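Long-range contacts in dehalogenase-like hydrolase (Ralstonia solanacearum, PDB 3UMB), which probably catalyses the hydrolytic dehalogenation of small (S)-2-haloalkanoic acids to (R)-2-hydroxyalkanoic acids with release of halide: residues V178-W183 and F196-L201; L121-P126 and R152-A157. All coordinates share one frame; numbering follows the deposited sequence.

Interaction 1 (V178-W183 and F196-L201)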
ATOM      1  N   VAL A 178       5.989  17.143   9.848  1.00 22.05           N
ATOM      2  CA  VAL A 178       4.752  17.607   9.235  1.00 21.28           C
ATOM      3  C   VAL A 178       4.469  16.882   7.930  1.00 20.29           C
ATOM      4  O   VAL A 178       5.311  16.846   7.033  1.00 20.35           O
ATOM      5  CB  VAL A 178       4.838  19.117   8.934  1.00 21.65           C
ATOM      6  CG1 VAL A 178       3.526  19.616   8.279  1.00 19.83           C
ATOM      7  CG2 VAL A 178       5.155  19.883  10.230  1.00 18.84           C
ATOM      8  N   SER A 179       3.287  16.273   7.853  1.00 20.16           N
ATOM      9  CA  SER A 179       2.802  15.593   6.613  1.00 18.73           C
ATOM     10  C   SER A 179       1.322  15.806   6.364  1.00 18.74           C
ATOM     11  O   SER A 179       0.567  15.980   7.291  1.00 17.08           O
ATOM     12  CB  SER A 179       3.003  14.084   6.703  1.00 17.66           C
ATOM     13  OG  SER A 179       2.798  13.539   5.392  1.00 17.10           O
ATOM     14  N   SER A 180       0.928  15.795   5.100  1.00 19.86           N
ATOM     15  CA  SER A 180      -0.480  15.698   4.741  1.00 21.51           C
ATOM     16  C   SER A 180      -1.074  14.310   4.760  1.00 21.70           C
ATOM     17  O   SER A 180      -2.292  14.140   4.713  1.00 21.85           O
ATOM     18  CB  SER A 180      -0.674  16.195   3.341  1.00 21.08           C
ATOM     19  OG  SER A 180      -0.807  17.569   3.465  1.00 26.41           O
ATOM     20  N   ASN A 181      -0.229  13.308   4.775  1.00 22.24           N
ATOM     21  CA  ASN A 181      -0.710  11.969   4.578  1.00 21.78           C
ATOM     22  C   ASN A 181      -0.822  11.383   5.971  1.00 21.80           C
ATOM     23  O   ASN A 181       0.155  11.329   6.736  1.00 21.57           O
ATOM     24  CB  ASN A 181       0.245  11.221   3.680  1.00 22.35           C
ATOM     25  CG  ASN A 181       0.243  11.752   2.265  1.00 23.17           C
ATOM     26  OD1 ASN A 181      -0.799  11.986   1.715  1.00 25.52           O
ATOM     27  ND2 ASN A 181       1.411  11.914   1.669  1.00 22.72           N
ATOM     28  N   GLY A 182      -2.036  11.013   6.336  1.00 20.45           N
ATOM     29  CA  GLY A 182      -2.279  10.412   7.646  1.00 20.80           C
ATOM     30  C   GLY A 182      -1.364   9.245   7.943  1.00 20.80           C
ATOM     31  O   GLY A 182      -0.853   9.135   9.056  1.00 21.23           O
ATOM     32  N   TRP A 183      -1.126   8.386   6.954  1.00 20.58           N
ATOM     33  CA  TRP A 183      -0.280   7.213   7.189  1.00 20.24           C
ATOM     34  C   TRP A 183       1.130   7.658   7.595  1.00 21.03           C
ATOM     35  O   TRP A 183       1.778   7.049   8.439  1.00 22.54           O
ATOM     36  CB  TRP A 183      -0.255   6.266   5.978  1.00 19.07           C
ATOM     37  CG  TRP A 183       0.190   6.883   4.663  1.00 18.39           C
ATOM     38  CD1 TRP A 183      -0.630   7.379   3.687  1.00 15.36           C
ATOM     39  CD2 TRP A 183       1.533   7.066   4.190  1.00 15.64           C
ATOM     40  NE1 TRP A 183       0.126   7.923   2.664  1.00 17.98           N
ATOM     41  CE2 TRP A 183       1.452   7.704   2.933  1.00 17.41           C
ATOM     42  CE3 TRP A 183       2.795   6.775   4.718  1.00 18.50           C
ATOM     43  CZ2 TRP A 183       2.590   8.017   2.162  1.00 16.60           C
ATOM     44  CZ3 TRP A 183       3.943   7.132   3.979  1.00 13.64           C
ATOM     45  CH2 TRP A 183       3.821   7.752   2.711  1.00 16.04           C
ATOM     46  N   PHE A 196       2.770  16.644  13.297  1.00 25.02           N
ATOM     47  CA  PHE A 196       1.582  17.389  13.014  1.00 26.12           C
ATOM     48  C   PHE A 196       1.021  16.916  11.669  1.00 25.53           C
ATOM     49  O   PHE A 196       1.744  16.864  10.684  1.00 25.35           O
ATOM     50  CB  PHE A 196       1.926  18.882  12.919  1.00 27.29           C
ATOM     51  CG  PHE A 196       0.727  19.763  12.717  1.00 30.00           C
ATOM     52  CD1 PHE A 196       0.056  20.309  13.827  1.00 33.22           C
ATOM     53  CD2 PHE A 196       0.259  20.046  11.435  1.00 32.81           C
ATOM     54  CE1 PHE A 196      -1.067  21.102  13.664  1.00 33.60           C
ATOM     55  CE2 PHE A 196      -0.889  20.867  11.262  1.00 35.45           C
ATOM     56  CZ  PHE A 196      -1.540  21.391  12.389  1.00 34.11           C
ATOM     57  N   TRP A 197      -0.282  16.649  11.617  1.00 24.45           N
ATOM     58  CA  TRP A 197      -0.931  16.185  10.407  1.00 23.49           C
ATOM     59  C   TRP A 197      -1.774  17.294   9.779  1.00 24.10           C
ATOM     60  O   TRP A 197      -2.785  17.715  10.363  1.00 23.70           O
ATOM     61  CB  TRP A 197      -1.809  14.968  10.758  1.00 22.75           C
ATOM     62  CG  TRP A 197      -2.589  14.399   9.604  1.00 20.28           C
ATOM     63  CD1 TRP A 197      -2.225  14.368   8.289  1.00 19.69           C
ATOM     64  CD2 TRP A 197      -3.860  13.733   9.681  1.00 19.55           C
ATOM     65  NE1 TRP A 197      -3.215  13.744   7.524  1.00 16.79           N
ATOM     66  CE2 TRP A 197      -4.224  13.351   8.366  1.00 17.51           C
ATOM     67  CE3 TRP A 197      -4.725  13.422  10.733  1.00 20.75           C
ATOM     68  CZ2 TRP A 197      -5.398  12.682   8.092  1.00 17.52           C
ATOM     69  CZ3 TRP A 197      -5.905  12.768  10.441  1.00 19.89           C
ATOM     70  CH2 TRP A 197      -6.213  12.391   9.140  1.00 18.50           C
ATOM     71  N   ILE A 198      -1.388  17.730   8.581  1.00 23.97           N
ATOM     72  CA  ILE A 198      -2.190  18.659   7.809  1.00 24.55           C
ATOM     73  C   ILE A 198      -3.219  17.838   7.070  1.00 24.52           C
ATOM     74  O   ILE A 198      -2.991  17.352   5.989  1.00 25.53           O
ATOM     75  CB  ILE A 198      -1.363  19.594   6.849  1.00 24.28           C
ATOM     76  CG1 ILE A 198      -0.221  20.263   7.615  1.00 26.01           C
ATOM     77  CG2 ILE A 198      -2.291  20.703   6.253  1.00 24.70           C
ATOM     78  CD1 ILE A 198       0.594  21.293   6.856  1.00 22.31           C
ATOM     79  N   ASN A 199      -4.360  17.664   7.713  1.00 25.53           N
ATOM     80  CA  ASN A 199      -5.457  16.901   7.183  1.00 26.47           C
ATOM     81  C   ASN A 199      -6.340  17.796   6.286  1.00 27.73           C
ATOM     82  O   ASN A 199      -7.399  18.293   6.705  1.00 27.55           O
ATOM     83  CB  ASN A 199      -6.239  16.298   8.377  1.00 26.75           C
ATOM     84  CG  ASN A 199      -7.393  15.435   7.953  1.00 25.52           C
ATOM     85  OD1 ASN A 199      -7.504  15.069   6.780  1.00 25.84           O
ATOM     86  ND2 ASN A 199      -8.281  15.115   8.905  1.00 19.96           N
ATOM     87  N   ARG A 200      -5.898  17.978   5.045  1.00 28.88           N
ATOM     88  CA  ARG A 200      -6.533  18.933   4.128  1.00 30.49           C
ATOM     89  C   ARG A 200      -7.956  18.563   3.683  1.00 30.16           C
ATOM     90  O   ARG A 200      -8.764  19.438   3.392  1.00 30.44           O
ATOM     91  CB  ARG A 200      -5.661  19.131   2.876  1.00 30.94           C
ATOM     92  CG  ARG A 200      -4.421  19.938   3.163  1.00 34.71           C
ATOM     93  CD  ARG A 200      -3.701  20.328   1.878  1.00 38.86           C
ATOM     94  NE  ARG A 200      -2.382  20.907   2.138  1.00 42.09           N
ATOM     95  CZ  ARG A 200      -2.176  22.100   2.693  1.00 46.20           C
ATOM     96  NH1 ARG A 200      -3.217  22.860   3.078  1.00 48.13           N
ATOM     97  NH2 ARG A 200      -0.922  22.539   2.884  1.00 46.76           N
ATOM     98  N   LEU A 201      -8.245  17.269   3.591  1.00 29.77           N
ATOM     99  CA  LEU A 201      -9.539  16.833   3.105  1.00 29.06           C
ATOM    100  C   LEU A 201     -10.492  16.470   4.250  1.00 27.63           C
ATOM    101  O   LEU A 201     -11.575  15.997   4.010  1.00 28.08           O
ATOM    102  CB  LEU A 201      -9.347  15.677   2.119  1.00 29.74           C
ATOM    103  CG  LEU A 201      -8.455  15.882   0.867  1.00 31.62           C
ATOM    104  CD1 LEU A 201      -8.628  14.676  -0.108  1.00 32.34           C
ATOM    105  CD2 LEU A 201      -8.728  17.210   0.144  1.00 30.35           C
TER
HETATM  106  O   HOH W   1      -4.523  15.898   3.605  1.00 33.41           O

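Interaction 2 (L121-P126 and R152-A157)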
ATOM      1  N   LEU A 121      11.672  16.162   3.861  1.00 30.76           N
ATOM      2  CA  LEU A 121      11.937  14.714   3.727  1.00 30.27           C
ATOM      3  C   LEU A 121      10.879  14.076   2.831  1.00 30.41           C
ATOM      4  O   LEU A 121       9.700  14.070   3.186  1.00 30.42           O
ATOM      5  CB  LEU A 121      11.992  13.998   5.071  1.00 29.89           C
ATOM      6  CG  LEU A 121      12.408  12.520   4.992  1.00 30.82           C
ATOM      7  CD1 LEU A 121      13.865  12.388   4.492  1.00 28.76           C
ATOM      8  CD2 LEU A 121      12.227  11.823   6.335  1.00 30.90           C
ATOM      9  N   SER A 122      11.317  13.569   1.671  1.00 30.48           N
ATOM     10  CA  SER A 122      10.437  13.221   0.580  1.00 31.08           C
ATOM     11  C   SER A 122      10.760  11.887  -0.070  1.00 31.25           C
ATOM     12  O   SER A 122      11.919  11.502  -0.213  1.00 30.44           O
ATOM     13  CB  SER A 122      10.509  14.302  -0.486  1.00 31.30           C
ATOM     14  OG  SER A 122       9.770  13.913  -1.647  1.00 32.43           O
ATOM     15  N   ASN A 123       9.711  11.187  -0.485  1.00 32.10           N
ATOM     16  CA  ASN A 123       9.858   9.948  -1.244  1.00 32.37           C
ATOM     17  C   ASN A 123      10.518  10.353  -2.574  1.00 33.39           C
ATOM     18  O   ASN A 123      11.188   9.556  -3.260  1.00 32.07           O
ATOM     19  CB  ASN A 123       8.479   9.262  -1.461  1.00 31.97           C
ATOM     20  CG  ASN A 123       8.084   8.274  -0.333  1.00 30.52           C
ATOM     21  OD1 ASN A 123       8.896   7.851   0.497  1.00 27.49           O
ATOM     22  ND2 ASN A 123       6.809   7.890  -0.325  1.00 29.18           N
ATOM     23  N   GLY A 124      10.354  11.631  -2.911  1.00 35.18           N
ATOM     24  CA  GLY A 124      10.920  12.182  -4.129  1.00 36.60           C
ATOM     25  C   GLY A 124      12.398  11.941  -4.272  1.00 38.21           C
ATOM     26  O   GLY A 124      13.171  12.265  -3.381  1.00 38.84           O
ATOM     27  N   ASN A 125      12.809  11.336  -5.380  1.00 39.87           N
ATOM     28  CA  ASN A 125      14.237  11.330  -5.742  1.00 41.00           C
ATOM     29  C   ASN A 125      14.743  12.801  -5.818  1.00 43.44           C
ATOM     30  O   ASN A 125      13.939  13.718  -6.037  1.00 44.00           O
ATOM     31  CB  ASN A 125      14.543  10.504  -7.026  1.00 40.47           C
ATOM     32  CG  ASN A 125      13.525  10.721  -8.163  1.00 38.54           C
ATOM     33  OD1 ASN A 125      13.767  10.372  -9.300  1.00 38.15           O
ATOM     34  ND2 ASN A 125      12.396  11.275  -7.842  1.00 38.31           N
ATOM     35  N   PRO A 126      16.046  13.037  -5.553  1.00 45.79           N
ATOM     36  CA  PRO A 126      16.432  14.444  -5.387  1.00 47.67           C
ATOM     37  C   PRO A 126      16.328  15.210  -6.713  1.00 49.21           C
ATOM     38  O   PRO A 126      15.764  16.287  -6.717  1.00 50.14           O
ATOM     39  CB  PRO A 126      17.884  14.386  -4.849  1.00 47.34           C
ATOM     40  CG  PRO A 126      18.415  13.044  -5.258  1.00 47.43           C
ATOM     41  CD  PRO A 126      17.194  12.110  -5.428  1.00 46.29           C
ATOM     42  N   ARG A 152      17.492   4.109  -0.409  1.00 19.88           N
ATOM     43  CA  ARG A 152      16.907   3.133  -1.301  1.00 18.86           C
ATOM     44  C   ARG A 152      15.702   2.433  -0.681  1.00 18.10           C
ATOM     45  O   ARG A 152      15.394   1.317  -1.023  1.00 16.88           O
ATOM     46  CB  ARG A 152      17.973   2.123  -1.762  1.00 19.08           C
ATOM     47  CG  ARG A 152      19.191   2.804  -2.547  1.00 20.97           C
ATOM     48  CD  ARG A 152      20.288   1.832  -2.990  1.00 22.59           C
ATOM     49  NE  ARG A 152      19.763   0.601  -3.584  1.00 25.03           N
ATOM     50  CZ  ARG A 152      19.371   0.484  -4.837  1.00 28.29           C
ATOM     51  NH1 ARG A 152      19.464   1.533  -5.672  1.00 31.78           N
ATOM     52  NH2 ARG A 152      18.902  -0.685  -5.268  1.00 26.75           N
ATOM     53  N   LEU A 153      14.992   3.139   0.181  1.00 17.10           N
ATOM     54  CA  LEU A 153      13.820   2.575   0.866  1.00 17.47           C
ATOM     55  C   LEU A 153      12.788   3.679   1.110  1.00 17.44           C
ATOM     56  O   LEU A 153      13.149   4.815   1.571  1.00 19.33           O
ATOM     57  CB  LEU A 153      14.208   1.962   2.213  1.00 16.57           C
ATOM     58  CG  LEU A 153      15.027   0.651   2.178  1.00 16.83           C
ATOM     59  CD1 LEU A 153      15.753   0.502   3.469  1.00 15.36           C
ATOM     60  CD2 LEU A 153      14.182  -0.634   1.874  1.00 15.24           C
ATOM     61  N   TYR A 154      11.531   3.375   0.828  1.00 16.22           N
ATOM     62  CA  TYR A 154      10.463   4.367   0.956  1.00 15.69           C
ATOM     63  C   TYR A 154       9.878   4.345   2.347  1.00 15.95           C
ATOM     64  O   TYR A 154       9.909   3.333   3.037  1.00 15.35           O
ATOM     65  CB  TYR A 154       9.385   4.074  -0.070  1.00 16.02           C
ATOM     66  CG  TYR A 154       9.801   4.426  -1.457  1.00 14.55           C
ATOM     67  CD1 TYR A 154      10.169   3.461  -2.345  1.00 11.70           C
ATOM     68  CD2 TYR A 154       9.837   5.761  -1.883  1.00 17.50           C
ATOM     69  CE1 TYR A 154      10.587   3.789  -3.640  1.00 15.23           C
ATOM     70  CE2 TYR A 154      10.288   6.110  -3.176  1.00 17.94           C
ATOM     71  CZ  TYR A 154      10.611   5.112  -4.066  1.00 17.77           C
ATOM     72  OH  TYR A 154      11.012   5.418  -5.374  1.00 17.44           O
ATOM     73  N   LYS A 155       9.323   5.464   2.776  1.00 16.70           N
ATOM     74  CA  LYS A 155       8.447   5.471   3.938  1.00 16.89           C
ATOM     75  C   LYS A 155       7.426   4.394   3.733  1.00 16.32           C
ATOM     76  O   LYS A 155       6.951   4.217   2.598  1.00 17.95           O
ATOM     77  CB  LYS A 155       7.689   6.791   4.071  1.00 17.46           C
ATOM     78  CG  LYS A 155       8.582   8.025   4.246  1.00 20.80           C
ATOM     79  CD  LYS A 155       7.846   9.247   3.694  1.00 23.40           C
ATOM     80  CE  LYS A 155       8.304  10.572   4.269  1.00 23.81           C
ATOM     81  NZ  LYS A 155       7.521  11.711   3.590  1.00 24.40           N
ATOM     82  N   THR A 156       7.020   3.704   4.795  1.00 15.68           N
ATOM     83  CA  THR A 156       7.319   4.046   6.203  1.00 15.27           C
ATOM     84  C   THR A 156       8.588   3.413   6.809  1.00 15.84           C
ATOM     85  O   THR A 156       8.693   3.303   8.024  1.00 16.45           O
ATOM     86  CB  THR A 156       6.156   3.608   7.060  1.00 15.25           C
ATOM     87  OG1 THR A 156       5.757   2.313   6.627  1.00 14.69           O
ATOM     88  CG2 THR A 156       4.929   4.553   6.874  1.00 13.34           C
ATOM     89  N   ALA A 157       9.521   2.977   5.963  1.00 14.50           N
ATOM     90  CA  ALA A 157      10.727   2.298   6.374  1.00 14.39           C
ATOM     91  C   ALA A 157      11.543   3.117   7.372  1.00 14.79           C
ATOM     92  O   ALA A 157      11.753   4.297   7.122  1.00 15.34           O
ATOM     93  CB  ALA A 157      11.593   2.009   5.074  1.00 14.12           C
TER
HETATM   94  O   HOH W   2       5.754   5.266   0.435  1.00 18.66           O

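Interaction 1 (V178-W183 and F196-L201)
V178 and S179 run parallel to F196 and W197 as adjacent strands. S179 joins the neighbouring strand through both its peptide groups: its N donates to F196 O at 3.3 Å, with a C=O...N angle of 169°, and its O accepts from I198 N at 2.9 Å. Just past the end of strand 175-179, the W197 indole adds a side-chain hydrogen bond to the backbone. W197, with CG anti to its backbone N (chi1 178°), carries NE1 to S180 O at 3.0 Å; the oxygen lies in the ring plane, whereas the donor sits above the carbonyl plane, away from the lone pairs. Over one indole face G182 CA makes a CH-pi contact, 3.8 Å from the five-membered ring centroid, and N199 CB packs over the opposite face, so the ring lies between the start of helix 182-191 and the turn centred on N199. On the V178 and F196 side of the sheet, V178 CG1 meets I198 CD1 at 3.7 Å. A water bridges S180 O and R200 N, while S180 OG and R200 NE both bond to G13 O. The contact closes the beta-alpha-beta unit of strand 175-179, helix 182-191 and strand 194-198, flanked by strands 6-9 and 214-216, with helix 219-227 packed on V178, F196 and I198.

Interaction 2 (L121-P126 and R152-A157)
N123, Y154 and K155 meet where a loop following strand 144-147 folds back over the end of strand 118-122, at the C-terminal ends of the strands of the parallel sheet of this HAD-like fold. The N123 amide stands nearly perpendicular to the Y154 ring, the two planes being 88° apart. Its OD1 comes in at the ring edge, in the ring plane, 3.3 Å from Y154 CD2, which makes this an edge approach of a carbonyl oxygen to an aromatic C-H. N123 CG lies beside its own backbone N (chi1 -89°), a rotation that directs the amide to the 152-157 loop.

The same OD1 takes a weak hydrogen bond from K155 N at 3.3 Å and lies 3.6 Å from K155 CD, so ring edge, peptide N-H and lysine chain gather round one oxygen. K155 runs extended beyond CG, crossing the N123 side chain and carrying its ammonium to the strand, where L121 O accepts from it. D184 forms a salt bridge with the same NZ, and a longer, weak ion pair reaches D10. The far end of the tyrosine is held separately, through its OH to K62 O, while its ring meets that of Y61. All five touching residues are buried.

The peptide bond between K155 and T156 is cis. The carbonyl oxygen of that peptide, K155 O, accepts from a water at 2.7 Å, and that water in turn takes the N-H of N123 ND2 at 2.9 Å.

In the fold
From the N terminus, strand 6-9 supplies the middle of the sheet, and the chain reaches interaction 2 first, at the end of strand 118-122. That contact closes a loop of 25 intervening residues, including helix 126-134 and strand 144-147. Interaction 1 opens only after 152-157 and closes a shorter loop of 12 residues around helix 182-191, so the two are in series, neither nested nor crossed. Their centres lie about 17 Å apart, on opposite sides of the chain's centre, with strand 6-9 between strands 118-122 and 175-179. W183 links them directly: its CE3 packs on T156 CG2 at 3.8 Å, joining helix 182-191 to the 152-157 loop.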